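Local structure of probable phospholipase A2 homolog 2 (Oryza sativa, 2WG9) at residues L33-K38 / I42-C47. The protein probably catalyses the calcium-dependent hydrolysis of the 2-acyl ester of membrane phosphoglycerides, releasing a lysophospholipid and a free fatty acid. Residues are numbered along the deposited sequence; the frame is centred on the assembly and turned at random. Where two conformers were deposited one is given.
With CA (calcium ion), chain C; OCA (octanoic acid (caprylic acid)), chain D.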
ATOM      1  N   LEU A  33     -10.067   5.499  -3.840  1.00 15.28           N
ATOM      2  CA  LEU A  33      -9.516   6.089  -5.062  1.00 14.22           C
ATOM      3  C   LEU A  33      -8.044   6.521  -4.941  1.00 13.87           C
ATOM      4  O   LEU A  33      -7.414   6.884  -5.938  1.00 13.31           O
ATOM      5  CB  LEU A  33     -10.372   7.287  -5.512  1.00 14.15           C
ATOM      6  CG  LEU A  33     -11.822   7.036  -5.936  1.00 13.76           C
ATOM      7  CD1 LEU A  33     -12.468   8.340  -6.369  1.00 13.83           C
ATOM      8  CD2 LEU A  33     -11.932   5.976  -7.045  1.00 12.91           C
ATOM      9  N   LEU A  34      -7.517   6.480  -3.723  1.00 13.77           N
ATOM     10  CA  LEU A  34      -6.138   6.881  -3.438  0.50 13.87           C
ATOM     11  C   LEU A  34      -5.149   6.242  -4.421  1.00 13.72           C
ATOM     12  O   LEU A  34      -5.197   5.031  -4.652  1.00 13.90           O
ATOM     13  CB  LEU A  34      -5.789   6.488  -1.995  0.50 14.00           C
ATOM     14  CG  LEU A  34      -4.583   7.090  -1.266  0.50 14.41           C
ATOM     15  CD1 LEU A  34      -4.870   7.152   0.229  0.50 14.66           C
ATOM     16  CD2 LEU A  34      -3.309   6.305  -1.528  0.50 13.91           C
ATOM     17  N   ARG A  35      -4.272   7.065  -4.996  1.00 13.27           N
ATOM     18  CA  ARG A  35      -3.123   6.582  -5.759  1.00 13.08           C
ATOM     19  C   ARG A  35      -1.913   7.429  -5.398  1.00 12.63           C
ATOM     20  O   ARG A  35      -1.873   8.625  -5.686  1.00 12.64           O
ATOM     21  CB  ARG A  35      -3.375   6.608  -7.269  1.00 13.02           C
ATOM     22  CG  ARG A  35      -4.341   5.546  -7.717  1.00 13.15           C
ATOM     23  CD  ARG A  35      -4.465   5.496  -9.208  1.00 13.37           C
ATOM     24  NE  ARG A  35      -5.333   4.396  -9.607  1.00 14.18           N
ATOM     25  CZ  ARG A  35      -5.809   4.223 -10.837  1.00 13.98           C
ATOM     26  NH1 ARG A  35      -5.505   5.081 -11.804  1.00 12.49           N
ATOM     27  NH2 ARG A  35      -6.596   3.186 -11.093  1.00 12.89           N
ATOM     28  N   TYR A  36      -0.935   6.791  -4.762  1.00 12.26           N
ATOM     29  CA  TYR A  36       0.215   7.476  -4.184  1.00 11.88           C
ATOM     30  C   TYR A  36       1.465   6.680  -4.537  1.00 11.97           C
ATOM     31  O   TYR A  36       1.516   5.461  -4.318  1.00 11.35           O
ATOM     32  CB  TYR A  36       0.023   7.561  -2.662  1.00 11.97           C
ATOM     33  CG  TYR A  36       1.137   8.187  -1.868  1.00 11.52           C
ATOM     34  CD1 TYR A  36       0.980   9.453  -1.286  1.00 12.27           C
ATOM     35  CD2 TYR A  36       2.337   7.503  -1.651  1.00 11.12           C
ATOM     36  CE1 TYR A  36       2.001  10.025  -0.531  1.00 11.41           C
ATOM     37  CE2 TYR A  36       3.361   8.068  -0.907  1.00 11.10           C
ATOM     38  CZ  TYR A  36       3.189   9.323  -0.348  1.00 11.81           C
ATOM     39  OH  TYR A  36       4.212   9.872   0.393  1.00 12.37           O
ATOM     40  N   GLY A  37       2.468   7.379  -5.075  1.00 11.53           N
ATOM     41  CA  GLY A  37       3.689   6.732  -5.551  1.00 11.47           C
ATOM     42  C   GLY A  37       3.344   5.803  -6.701  1.00 11.36           C
ATOM     43  O   GLY A  37       2.419   6.087  -7.471  1.00 11.40           O
ATOM     44  N   LYS A  38       4.080   4.699  -6.816  1.00 10.94           N
ATOM     45  CA  LYS A  38       3.834   3.700  -7.857  1.00 10.80           C
ATOM     46  C   LYS A  38       3.032   2.515  -7.313  1.00 10.68           C
ATOM     47  O   LYS A  38       2.535   1.694  -8.093  1.00 10.48           O
ATOM     48  CB  LYS A  38       5.161   3.188  -8.454  1.00 10.65           C
ATOM     49  CG  LYS A  38       5.972   4.212  -9.241  1.00 10.60           C
ATOM     50  CD  LYS A  38       7.385   3.682  -9.492  1.00 11.33           C
ATOM     51  CE  LYS A  38       8.311   4.736 -10.079  1.00 12.26           C
ATOM     52  NZ  LYS A  38       9.696   4.185 -10.334  1.00 12.68           N
ATOM     53  N   ILE A  42      -5.586   0.789  -3.971  1.00 16.60           N
ATOM     54  CA  ILE A  42      -6.299  -0.454  -4.233  1.00 17.49           C
ATOM     55  C   ILE A  42      -6.258  -0.752  -5.730  1.00 17.94           C
ATOM     56  O   ILE A  42      -6.508   0.131  -6.549  1.00 17.90           O
ATOM     57  CB  ILE A  42      -7.757  -0.379  -3.700  1.00 17.89           C
ATOM     58  CG1 ILE A  42      -7.746  -0.126  -2.183  1.00 18.02           C
ATOM     59  CG2 ILE A  42      -8.538  -1.664  -4.042  1.00 18.22           C
ATOM     60  CD1 ILE A  42      -9.079   0.362  -1.602  1.00 20.38           C
ATOM     61  N   LEU A  43      -5.919  -1.993  -6.082  1.00 18.55           N
ATOM     62  CA  LEU A  43      -5.777  -2.396  -7.491  1.00 18.94           C
ATOM     63  C   LEU A  43      -4.935  -1.369  -8.266  1.00 18.53           C
ATOM     64  O   LEU A  43      -5.309  -0.897  -9.345  1.00 19.05           O
ATOM     65  CB  LEU A  43      -7.158  -2.633  -8.141  1.00 19.34           C
ATOM     66  CG  LEU A  43      -8.065  -3.660  -7.440  1.00 19.87           C
ATOM     67  CD1 LEU A  43      -9.483  -3.599  -7.967  1.00 21.29           C
ATOM     68  CD2 LEU A  43      -7.535  -5.085  -7.541  1.00 21.30           C
ATOM     69  N   TYR A  44      -3.801  -1.012  -7.667  1.00 17.69           N
ATOM     70  CA  TYR A  44      -2.854  -0.067  -8.231  1.00 16.49           C
ATOM     71  C   TYR A  44      -1.463  -0.472  -7.751  1.00 16.49           C
ATOM     72  O   TYR A  44      -1.210  -0.509  -6.544  1.00 16.80           O
ATOM     73  CB  TYR A  44      -3.179   1.365  -7.782  1.00 15.67           C
ATOM     74  CG  TYR A  44      -2.114   2.353  -8.181  1.00 14.91           C
ATOM     75  CD1 TYR A  44      -1.970   2.742  -9.513  1.00 14.48           C
ATOM     76  CD2 TYR A  44      -1.229   2.881  -7.237  1.00 13.71           C
ATOM     77  CE1 TYR A  44      -0.986   3.644  -9.899  1.00 13.65           C
ATOM     78  CE2 TYR A  44      -0.235   3.779  -7.614  1.00 13.78           C
ATOM     79  CZ  TYR A  44      -0.121   4.150  -8.950  1.00 13.41           C
ATOM     80  OH  TYR A  44       0.856   5.024  -9.344  1.00 13.23           O
ATOM     81  N   SER A  45      -0.567  -0.790  -8.683  1.00 16.38           N
ATOM     82  CA  SER A  45       0.764  -1.276  -8.317  1.00 15.83           C
ATOM     83  C   SER A  45       1.806  -0.965  -9.384  1.00 15.50           C
ATOM     84  O   SER A  45       1.466  -0.699 -10.539  1.00 15.30           O
ATOM     85  CB  SER A  45       0.727  -2.784  -8.022  1.00 16.38           C
ATOM     86  OG  SER A  45       1.799  -3.164  -7.169  1.00 17.47           O
ATOM     87  N   GLY A  46       3.075  -1.002  -8.984  1.00 14.70           N
ATOM     88  CA  GLY A  46       4.177  -0.647  -9.860  1.00 14.22           C
ATOM     89  C   GLY A  46       4.579  -1.803 -10.757  1.00 14.05           C
ATOM     90  O   GLY A  46       4.390  -2.973 -10.409  1.00 13.35           O
ATOM     91  N   CYS A  47       5.123  -1.465 -11.920  1.00 13.85           N
ATOM     92  CA  CYS A  47       5.612  -2.466 -12.858  1.00 14.49           C
ATOM     93  C   CYS A  47       6.826  -3.178 -12.252  1.00 14.26           C
ATOM     94  O   CYS A  47       7.518  -2.602 -11.413  1.00 13.70           O
ATOM     95  CB  CYS A  47       5.947  -1.806 -14.199  1.00 14.82           C
ATOM     96  SG  CYS A  47       4.490  -1.075 -15.033  1.00 17.41           S
TER
HETATM   97 CA    CA C 201      -1.206  -1.090  -4.393  0.70 14.09          CA
HETATM   98  C1  OCA D 301      -1.015  -0.899  -0.870  1.00 20.47           C
HETATM   99  C2  OCA D 301      -1.594  -0.162   0.341  1.00 21.46           C
HETATM  100  C3  OCA D 301      -2.812  -0.885   0.912  1.00 22.54           C
HETATM  101  C4  OCA D 301      -4.057  -0.725   0.036  1.00 24.03           C
HETATM  102  C5  OCA D 301      -4.533   0.734  -0.060  1.00 25.04           C
HETATM  103  C6  OCA D 301      -5.478   1.091   1.086  1.00 25.49           C
HETATM  104  C7  OCA D 301      -6.480   2.164   0.656  1.00 25.35           C
HETATM  105  C8  OCA D 301      -6.174   3.498   1.345  1.00 25.15           C
HETATM  106  O1  OCA D 301      -1.413  -0.547  -1.999  1.00 18.10           O
HETATM  107  O2  OCA D 301      -0.178  -1.793  -0.638  1.00 21.80           O
HETATM  108  O   HOH W   1      -6.899   3.211  -3.411  1.00 11.89           O
HETATM  109  O   HOH W   2      -6.648   3.364  -6.586  1.00 37.15           O
HETATM  110  O   HOH W   3      -2.637  -2.901  -5.056  1.00 21.46           O
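Across one face of the Tyr44 ring runs the aliphatic part of Arg35, while the carbonyl oxygen of Gly37 meets the ring's edge in its plane. Tyr44 belongs to the calcium-binding loop of this secreted phospholipase A2, and strand 35-37 leads into that loop. The face contact is a CH-pi interaction: Arg35 CG lies 4.0 Å from the ring centroid and 15° off the normal, and CD continues to 3.7 Å from Tyr44 CD1. The guanidinium plane is only slightly tilted from the ring. At the ring's far end, Tyr44 OH donates to Gly37 O at 2.7 Å, approaching in the carbonyl plane on a lone pair (C=O...donor angle 142°). Ser20 is a second partner of the hydroxyl. With CG anti to the backbone N (chi1 172°), the ring extends to the strand while the backbone O of the same residue turns to the calcium ion, which Tyr39, Gly41 and Asp64 also bind. Substituting alanine at Tyr44 would probably open a gap beneath the Arg35 methylenes and leave Gly37 O without this donor. Ile42 CG1 touches C7 of the octanoate tail, and nearby a water lies 2.8 Å from both Leu34 O and Ile42 N, accepting from the latter. Calcium completes the link to the ligand: Tyr44 O binds it at 2.2 Å and octanoate O1 at 2.5 Å.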